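Local atomic coordinates of cysteine desulfurase (PDB entry 6A6E), a protein that probably removes sulfur from cysteine with the help of pyridoxal-5'-phosphate, yielding alanine and a persulfide that supplies the Suf system. Residues V227-F232 with K250-Q255; V346-K351 with E415-I420; H356-I361 with S395-S400. All coordinates share one frame; numbering follows the deposited sequence.

Contact 1: V227-F232 with K250-Q255; sequences VDFLVF and KALLEQ
With CG placed anti to the carbonyl carbon in both residues, D228 (chi1 -62°), in the loop just before strand 229-233, and L252 (chi1 -56°), on the short helix 250-253, bring the L252 side chain slantwise against that of D228. The extended second torsion of L252, 170°, carries CD1 out to the aspartate, where it lies 3.5 Å from CB of D228. The same methyl also rests 3.6 Å from OD1 of D228, a van der Waals neighbour of the carboxylate and not a polar partner. F229 follows on the strand. Its ring meets two consecutive leucines in different ways: CD2 of L253 arrives at the ring edge, near the ring plane, 3.9 Å from CE1 of F229, whereas CB of L252 approaches obliquely, 4.1 Å from CZ of F229. The two leucines thus hold the outer end of the phenyl group by apolar contact alone, and no hydrogen bond crosses between 227-232 and 250-255. The carboxylate of D228 is engaged by other partners. OD2 accepts from the backbone N of L207 and pairs with R199, while OD1 forms a salt bridge with K249, the residue just ahead of the helix. Two basic partners would be expected to keep this buried group charged. The example illustrates how a helical turn packs against the residues that lead into an inner strand, beside an ionic cluster. Strand 229-233 lies between 206-210 and 244-248 in the seven-stranded sheet of the cofactor-binding domain, with F229 also touching T206 and I208 on the former strand and L110 of helix 103-116.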
loop_
_atom_site.group_PDB
_atom_site.type_symbol
_atom_site.label_atom_id
_atom_site.label_comp_id
_atom_site.label_asym_id
_atom_site.label_seq_id
_atom_site.Cartn_x
_atom_site.Cartn_y
_atom_site.Cartn_z
ATOM N N VAL A 227 18.683 -0.575 17.392
ATOM C CA VAL A 227 17.577 -1.453 17.092
ATOM C C VAL A 227 17.895 -2.316 15.904
ATOM O O VAL A 227 18.634 -1.933 15.013
ATOM C CB VAL A 227 16.252 -0.679 16.790
ATOM C CG1 VAL A 227 15.785 0.112 17.984
ATOM C CG2 VAL A 227 16.360 0.245 15.609
ATOM N N ASP A 228 17.311 -3.504 15.871
ATOM C CA ASP A 228 17.398 -4.368 14.706
ATOM C C ASP A 228 16.434 -4.003 13.577
ATOM O O ASP A 228 16.799 -4.109 12.408
ATOM C CB ASP A 228 17.197 -5.772 15.186
ATOM C CG ASP A 228 18.349 -6.186 16.220
ATOM O OD1 ASP A 228 19.513 -5.884 15.942
ATOM O OD2 ASP A 228 18.050 -6.687 17.303
ATOM N N PHE A 229 15.223 -3.636 13.934
ATOM C CA PHE A 229 14.208 -3.237 12.994
ATOM C C PHE A 229 13.445 -2.087 13.611
ATOM O O PHE A 229 13.252 -2.057 14.845
ATOM C CB PHE A 229 13.221 -4.383 12.670
ATOM C CG PHE A 229 13.855 -5.576 12.049
ATOM C CD1 PHE A 229 14.155 -5.592 10.708
ATOM C CD2 PHE A 229 14.254 -6.636 12.847
ATOM C CE1 PHE A 229 14.801 -6.643 10.147
ATOM C CE2 PHE A 229 14.877 -7.725 12.273
ATOM C CZ PHE A 229 15.162 -7.732 10.925
ATOM N N LEU A 230 13.018 -1.154 12.742
ATOM C CA LEU A 230 12.074 -0.096 13.091
ATOM C C LEU A 230 11.018 0.081 11.956
ATOM O O LEU A 230 11.361 0.063 10.776
ATOM C CB LEU A 230 12.807 1.222 13.293
ATOM C CG LEU A 230 11.982 2.409 13.812
ATOM C CD1 LEU A 230 12.551 2.970 15.086
ATOM C CD2 LEU A 230 11.948 3.524 12.788
ATOM N N VAL A 231 9.771 0.346 12.339
ATOM C CA VAL A 231 8.705 0.596 11.392
ATOM C C VAL A 231 7.986 1.922 11.684
ATOM O O VAL A 231 7.825 2.284 12.842
ATOM C CB VAL A 231 7.708 -0.555 11.401
ATOM C CG1 VAL A 231 8.362 -1.851 10.891
ATOM C CG2 VAL A 231 7.085 -0.791 12.777
ATOM N N PHE A 232 7.494 2.602 10.652
ATOM C CA PHE A 232 6.607 3.722 10.857
ATOM C C PHE A 232 5.720 3.945 9.610
ATOM O O PHE A 232 5.972 3.335 8.556
ATOM C CB PHE A 232 7.430 4.992 11.271
ATOM C CG PHE A 232 8.273 5.623 10.158
ATOM C CD1 PHE A 232 9.601 5.262 9.957
ATOM C CD2 PHE A 232 7.744 6.639 9.373
ATOM C CE1 PHE A 232 10.360 5.857 8.955
ATOM C CE2 PHE A 232 8.490 7.232 8.395
ATOM C CZ PHE A 232 9.827 6.854 8.197
ATOM N N LYS A 250 21.358 -4.285 7.866
ATOM C CA LYS A 250 21.724 -4.972 6.623
ATOM C C LYS A 250 22.059 -6.441 6.853
ATOM O O LYS A 250 21.563 -7.351 6.169
ATOM C CB LYS A 250 22.913 -4.250 6.052
ATOM C CG LYS A 250 23.465 -4.863 4.795
ATOM C CD LYS A 250 24.559 -3.992 4.234
ATOM C CE LYS A 250 25.135 -4.621 2.973
ATOM N NZ LYS A 250 26.339 -5.405 3.336
ATOM N N ALA A 251 22.871 -6.727 7.874
ATOM C CA ALA A 251 23.280 -8.124 8.158
ATOM C C ALA A 251 22.110 -8.984 8.502
ATOM O O ALA A 251 22.130 -10.194 8.263
ATOM C CB ALA A 251 24.297 -8.165 9.333
ATOM N N LEU A 252 21.071 -8.412 9.119
ATOM C CA LEU A 252 19.906 -9.234 9.442
ATOM C C LEU A 252 18.983 -9.412 8.222
ATOM O O LEU A 252 18.452 -10.501 8.005
ATOM C CB LEU A 252 19.099 -8.676 10.591
ATOM C CG LEU A 252 19.867 -8.459 11.884
ATOM C CD1 LEU A 252 19.017 -7.689 12.861
ATOM C CD2 LEU A 252 20.313 -9.772 12.530
ATOM N N LEU A 253 18.741 -8.337 7.486
ATOM C CA LEU A 253 17.904 -8.391 6.289
ATOM C C LEU A 253 18.470 -9.409 5.303
ATOM O O LEU A 253 17.712 -10.082 4.619
ATOM C CB LEU A 253 17.890 -7.037 5.594
ATOM C CG LEU A 253 17.053 -5.924 6.231
ATOM C CD1 LEU A 253 17.279 -4.642 5.483
ATOM C CD2 LEU A 253 15.575 -6.270 6.300
ATOM N N GLU A 254 19.793 -9.515 5.205
ATOM C CA GLU A 254 20.396 -10.456 4.273
ATOM C C GLU A 254 20.078 -11.909 4.556
ATOM O O GLU A 254 20.213 -12.711 3.649
ATOM C CB GLU A 254 21.920 -10.305 4.195
ATOM C CG GLU A 254 22.371 -9.127 3.361
ATOM C CD GLU A 254 23.805 -8.682 3.664
ATOM O OE1 GLU A 254 24.440 -9.150 4.653
ATOM O OE2 GLU A 254 24.311 -7.817 2.925
ATOM N N GLN A 255 19.675 -12.243 5.769
ATOM C CA GLN A 255 19.359 -13.611 6.143
ATOM C C GLN A 255 17.828 -13.900 6.201
ATOM O O GLN A 255 17.391 -15.034 6.522
ATOM C CB GLN A 255 20.035 -13.916 7.505
ATOM C CG GLN A 255 21.570 -13.759 7.491
ATOM C CD GLN A 255 22.227 -14.618 6.416
ATOM O OE1 GLN A 255 22.891 -14.122 5.523
ATOM N NE2 GLN A 255 21.990 -15.909 6.484
#

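Contact 2: V346-K351 with E415-I420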
loop_
_atom_site.group_PDB
_atom_site.type_symbol
_atom_site.label_atom_id
_atom_site.label_comp_id
_atom_site.label_asym_id
_atom_site.label_seq_id
_atom_site.Cartn_x
_atom_site.Cartn_y
_atom_site.Cartn_z
ATOM N N VAL A 346 -2.588 13.334 25.203
ATOM C CA VAL A 346 -3.165 13.120 26.498
ATOM C C VAL A 346 -4.457 12.376 26.357
ATOM O O VAL A 346 -5.375 12.854 25.713
ATOM C CB VAL A 346 -3.429 14.487 27.190
ATOM C CG1 VAL A 346 -4.068 14.313 28.594
ATOM C CG2 VAL A 346 -2.107 15.155 27.357
ATOM N N SER A 347 -4.506 11.198 26.945
ATOM C CA SER A 347 -5.710 10.418 27.021
ATOM C C SER A 347 -6.318 10.697 28.405
ATOM O O SER A 347 -5.573 10.744 29.411
ATOM C CB SER A 347 -5.417 8.928 26.849
ATOM O OG SER A 347 -5.042 8.683 25.450
ATOM N N PHE A 348 -7.641 10.828 28.447
ATOM C CA PHE A 348 -8.361 11.341 29.659
ATOM C C PHE A 348 -9.859 11.015 29.574
ATOM O O PHE A 348 -10.343 10.617 28.519
ATOM C CB PHE A 348 -8.189 12.889 29.837
ATOM C CG PHE A 348 -8.875 13.712 28.758
ATOM C CD1 PHE A 348 -8.242 13.936 27.563
ATOM C CD2 PHE A 348 -10.158 14.204 28.918
ATOM C CE1 PHE A 348 -8.865 14.666 26.562
ATOM C CE2 PHE A 348 -10.804 14.903 27.926
ATOM C CZ PHE A 348 -10.143 15.154 26.727
ATOM N N ASN A 349 -10.545 11.124 30.724
ATOM C CA ASN A 349 -11.996 11.043 30.845
ATOM C C ASN A 349 -12.546 12.232 31.676
ATOM O O ASN A 349 -11.902 12.711 32.597
ATOM C CB ASN A 349 -12.364 9.729 31.497
ATOM C CG ASN A 349 -12.512 8.605 30.478
ATOM O OD1 ASN A 349 -13.179 8.797 29.488
ATOM N ND2 ASN A 349 -11.839 7.490 30.692
ATOM N N VAL A 350 -13.718 12.737 31.292
ATOM C CA VAL A 350 -14.397 13.771 32.026
ATOM C C VAL A 350 -15.316 13.020 32.987
ATOM O O VAL A 350 -16.085 12.160 32.556
ATOM C CB VAL A 350 -15.192 14.664 31.085
ATOM C CG1 VAL A 350 -16.046 15.658 31.878
ATOM C CG2 VAL A 350 -14.237 15.386 30.164
ATOM N N LYS A 351 -15.174 13.280 34.294
ATOM C CA LYS A 351 -16.039 12.648 35.331
ATOM C C LYS A 351 -17.486 12.796 35.013
ATOM O O LYS A 351 -17.993 13.929 34.808
ATOM C CB LYS A 351 -15.790 13.227 36.718
ATOM C CG LYS A 351 -14.556 12.604 37.356
ATOM C CD LYS A 351 -13.922 13.465 38.462
ATOM C CE LYS A 351 -12.400 13.356 38.476
ATOM N NZ LYS A 351 -11.855 13.513 39.848
ATOM N N GLU A 415 -11.481 25.296 27.189
ATOM C CA GLU A 415 -12.751 26.015 27.227
ATOM C C GLU A 415 -13.894 25.034 26.909
ATOM O O GLU A 415 -14.945 25.028 27.559
ATOM C CB GLU A 415 -12.751 27.176 26.203
ATOM C CG GLU A 415 -14.104 27.839 25.985
ATOM C CD GLU A 415 -14.122 28.874 24.847
ATOM O OE1 GLU A 415 -13.043 29.359 24.430
ATOM O OE2 GLU A 415 -15.229 29.220 24.359
ATOM N N GLY A 416 -13.692 24.201 25.882
ATOM C CA GLY A 416 -14.655 23.170 25.535
ATOM C C GLY A 416 -14.969 22.204 26.640
ATOM O O GLY A 416 -16.162 21.878 26.879
ATOM N N LEU A 417 -13.936 21.722 27.324
ATOM C CA LEU A 417 -14.144 20.748 28.346
ATOM C C LEU A 417 -14.925 21.362 29.543
ATOM O O LEU A 417 -15.724 20.674 30.192
ATOM C CB LEU A 417 -12.794 20.202 28.863
ATOM C CG LEU A 417 -12.045 19.275 27.859
ATOM C CD1 LEU A 417 -10.702 18.789 28.397
ATOM C CD2 LEU A 417 -12.884 18.081 27.448
ATOM N N LYS A 418 -14.595 22.612 29.878
ATOM C CA LYS A 418 -15.290 23.306 30.985
ATOM C C LYS A 418 -16.769 23.397 30.720
ATOM O O LYS A 418 -17.558 23.124 31.623
ATOM C CB LYS A 418 -14.698 24.692 31.165
ATOM C CG LYS A 418 -13.426 24.578 31.949
ATOM C CD LYS A 418 -12.653 25.883 31.958
ATOM C CE LYS A 418 -11.616 25.835 33.057
ATOM N NZ LYS A 418 -10.597 26.857 32.797
ATOM N N TYR A 419 -17.108 23.795 29.482
ATOM C CA TYR A 419 -18.455 23.834 28.966
ATOM C C TYR A 419 -19.163 22.524 29.098
ATOM O O TYR A 419 -20.372 22.487 29.426
ATOM C CB TYR A 419 -18.460 24.231 27.490
ATOM C CG TYR A 419 -19.841 24.255 26.890
ATOM C CD1 TYR A 419 -20.466 23.084 26.486
ATOM C CD2 TYR A 419 -20.540 25.462 26.753
ATOM C CE1 TYR A 419 -21.742 23.104 25.970
ATOM C CE2 TYR A 419 -21.812 25.495 26.224
ATOM C CZ TYR A 419 -22.402 24.317 25.846
ATOM O OH TYR A 419 -23.663 24.339 25.330
ATOM N N ILE A 420 -18.457 21.441 28.757
ATOM C CA ILE A 420 -19.060 20.103 28.820
ATOM C C ILE A 420 -19.355 19.750 30.296
ATOM O O ILE A 420 -20.373 19.112 30.593
ATOM C CB ILE A 420 -18.180 18.993 28.132
ATOM C CG1 ILE A 420 -18.194 19.178 26.615
ATOM C CG2 ILE A 420 -18.712 17.595 28.470
ATOM C CD1 ILE A 420 -17.013 18.611 25.890
#
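The smaller domain of this aminotransferase class-V fold, whose six-stranded sheet also includes N-terminal strands, as in fold-type I PLP enzymes, is an alpha/beta layer, and here the closing helix 407-423 packs on the strand 345-350 of that sheet. L417 is the residue of 415-420 that makes the close approach, and F348 and V350, two positions apart and therefore on the same side of the strand, receive it. The phenylalanine and the leucine extend toward each other, the leucine methyls meeting the CE2-CZ part of the ring: CD2 lies 3.8 Å from CE2 of F348, and CD1 lies 4.0 Å from CZ of F348. CD2 stands oblique to the ring, so the arrangement is neither a methyl laid over the face nor one set squarely at the edge. The same CD2 also touches V350, 4.1 Å from its CG2, and so is shared by an aromatic and a branched aliphatic neighbour. The phenyl group leaves the strand with CG between the backbone N and the carbonyl carbon (chi1 67°), which aims it at the helix while the ring edge also faces the carbonyl O of V346, in the plane of the ring. The contact is apolar packing, with no hydrogen bond between the segments. I420, almost one turn beyond L417, also points toward the strand but stays farther from it. Around this core, M326 of helix 308-327 touches both F348 and L417, V358 of helix 355-366 packs on L417, and V397 of the adjacent strand 396-400 lies against F348.

Contact 3: H356-I361 with S395-S400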
loop_
_atom_site.group_PDB
_atom_site.type_symbol
_atom_site.label_atom_id
_atom_site.label_comp_id
_atom_site.label_asym_id
_atom_site.label_seq_id
_atom_site.Cartn_x
_atom_site.Cartn_y
_atom_site.Cartn_z
ATOM N N HIS A 356 -17.529 9.390 24.086
ATOM C CA HIS A 356 -18.146 9.846 22.794
ATOM C C HIS A 356 -18.917 11.133 22.880
ATOM O O HIS A 356 -18.866 11.917 21.941
ATOM C CB HIS A 356 -18.999 8.755 22.060
ATOM C CG HIS A 356 -19.083 8.954 20.554
ATOM N ND1 HIS A 356 -19.827 8.139 19.717
ATOM C CD2 HIS A 356 -18.511 9.885 19.746
ATOM C CE1 HIS A 356 -19.696 8.552 18.469
ATOM N NE2 HIS A 356 -18.901 9.610 18.461
ATOM N N ASP A 357 -19.607 11.382 24.002
ATOM C CA ASP A 357 -20.241 12.701 24.205
ATOM C C ASP A 357 -19.212 13.815 24.298
ATOM O O ASP A 357 -19.451 14.902 23.815
ATOM C CB ASP A 357 -21.108 12.744 25.472
ATOM C CG ASP A 357 -22.269 11.768 25.431
ATOM O OD1 ASP A 357 -22.756 11.500 24.300
ATOM O OD2 ASP A 357 -22.652 11.255 26.522
ATOM N N VAL A 358 -18.074 13.575 24.964
ATOM C CA VAL A 358 -16.991 14.608 25.025
ATOM C C VAL A 358 -16.519 14.975 23.618
ATOM O O VAL A 358 -16.487 16.144 23.274
ATOM C CB VAL A 358 -15.814 14.169 25.906
ATOM C CG1 VAL A 358 -14.694 15.194 25.885
ATOM C CG2 VAL A 358 -16.269 13.925 27.329
ATOM N N SER A 359 -16.191 13.953 22.795
ATOM C CA SER A 359 -15.720 14.199 21.459
ATOM C C SER A 359 -16.844 14.813 20.585
ATOM O O SER A 359 -16.576 15.661 19.716
ATOM C CB SER A 359 -15.175 12.896 20.840
ATOM O OG SER A 359 -13.954 12.537 21.441
ATOM N N HIS A 360 -18.090 14.392 20.801
ATOM C CA HIS A 360 -19.145 14.886 19.972
ATOM C C HIS A 360 -19.322 16.397 20.213
ATOM O O HIS A 360 -19.326 17.174 19.296
ATOM C CB HIS A 360 -20.474 14.151 20.224
ATOM C CG HIS A 360 -21.592 14.813 19.503
ATOM N ND1 HIS A 360 -21.767 14.686 18.153
ATOM C CD2 HIS A 360 -22.488 15.761 19.918
ATOM C CE1 HIS A 360 -22.759 15.486 17.760
ATOM N NE2 HIS A 360 -23.211 16.149 18.815
ATOM N N ILE A 361 -19.405 16.806 21.478
ATOM C CA ILE A 361 -19.673 18.229 21.823
ATOM C C ILE A 361 -18.460 19.077 21.429
ATOM O O ILE A 361 -18.613 20.112 20.783
ATOM C CB ILE A 361 -20.048 18.415 23.318
ATOM C CG1 ILE A 361 -21.394 17.773 23.618
ATOM C CG2 ILE A 361 -20.068 19.899 23.661
ATOM C CD1 ILE A 361 -21.626 17.413 25.087
ATOM N N SER A 395 -12.812 3.049 27.906
ATOM C CA SER A 395 -12.422 3.838 26.783
ATOM C C SER A 395 -12.011 5.175 27.316
ATOM O O SER A 395 -12.206 5.455 28.520
ATOM C CB SER A 395 -13.569 4.024 25.774
ATOM O OG SER A 395 -14.763 4.364 26.434
ATOM N N THR A 396 -11.419 6.008 26.443
ATOM C CA THR A 396 -10.986 7.352 26.834
ATOM C C THR A 396 -11.166 8.310 25.697
ATOM O O THR A 396 -11.427 7.905 24.579
ATOM C CB THR A 396 -9.481 7.440 27.281
ATOM O OG1 THR A 396 -8.655 7.628 26.129
ATOM C CG2 THR A 396 -9.033 6.200 28.063
ATOM N N VAL A 397 -10.999 9.580 26.014
ATOM C CA VAL A 397 -10.942 10.627 25.065
ATOM C C VAL A 397 -9.425 10.863 24.861
ATOM O O VAL A 397 -8.629 10.680 25.795
ATOM C CB VAL A 397 -11.610 11.918 25.601
ATOM C CG1 VAL A 397 -11.562 13.034 24.579
ATOM C CG2 VAL A 397 -13.068 11.673 25.971
ATOM N N ARG A 398 -9.051 11.333 23.681
ATOM C CA ARG A 398 -7.625 11.615 23.390
ATOM C C ARG A 398 -7.470 12.844 22.508
ATOM O O ARG A 398 -8.134 12.993 21.489
ATOM C CB ARG A 398 -6.914 10.388 22.828
ATOM C CG ARG A 398 -5.395 10.598 22.689
ATOM C CD ARG A 398 -4.748 9.553 21.752
ATOM N NE ARG A 398 -5.302 9.649 20.404
ATOM C CZ ARG A 398 -5.179 8.719 19.478
ATOM N NH1 ARG A 398 -4.502 7.621 19.762
ATOM N NH2 ARG A 398 -5.721 8.904 18.260
ATOM N N ALA A 399 -6.645 13.774 23.015
ATOM C CA ALA A 399 -6.206 14.966 22.315
ATOM C C ALA A 399 -4.692 14.848 22.044
ATOM O O ALA A 399 -3.913 14.556 22.926
ATOM C CB ALA A 399 -6.513 16.242 23.091
ATOM N N SER A 400 -4.317 15.096 20.798
ATOM C CA SER A 400 -2.940 14.909 20.356
ATOM C C SER A 400 -2.497 16.091 19.502
ATOM O O SER A 400 -3.267 16.569 18.653
ATOM C CB SER A 400 -2.847 13.562 19.631
ATOM O OG SER A 400 -3.774 13.461 18.540
#
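V397 leaves strand 396-400 with its CB pointing at helix 355-366; from there both methyls meet V358, and CG1 reaches on to S359. CG2, anti to the carbonyl carbon, runs into V358, 3.7 Å from its CB and 3.9 Å from its CG1. CG1, anti to the backbone N (chi1 -179°), settles between two successive helix residues, 4.0 Å from CG1 of V358 and 4.0 Å from OG of S359. The two valines meet at a slant, branch against branch. The serine oxygen offers V397 only van der Waals contact, for it is hydrogen-bonded with OG1 of T370 on the neighbouring strand 368-373. An alanine here lacks CG1 and CG2, which is likely to open a gap between the strand and V358 and take away the methyl beside OG of S359. The case shows how one beta-branched residue can seat a helix on a sheet through two adjacent helical positions. Strand 396-400 runs between 368-373 and 345-350, with V397 touching T370 on one and F348 on the other, while L417 and I420 of helix 407-423 pack on V358.

Overall arrangement
Read from the N terminus, the chain first closes contact 1, a short loop of 17 residues in which strand 229-233 returns through strand 244-248 of the seven-stranded sheet to helix 250-253, which follows it. Contact 2 opens much later, at strand 345-350, and closes only at the final helix 407-423. Contact 3, between helix 355-366 and strand 396-400, begins and ends within that span, so the smaller loop sits wholly inside the larger. Strands 345-350 and 396-400 are antiparallel neighbours, and contacts 2 and 3, with centres 8 Å apart, both pack a helix onto this pair in the six-stranded sheet. Contact 1 stands apart, across the chain's centre, its centre about 42 Å from that of contact 2.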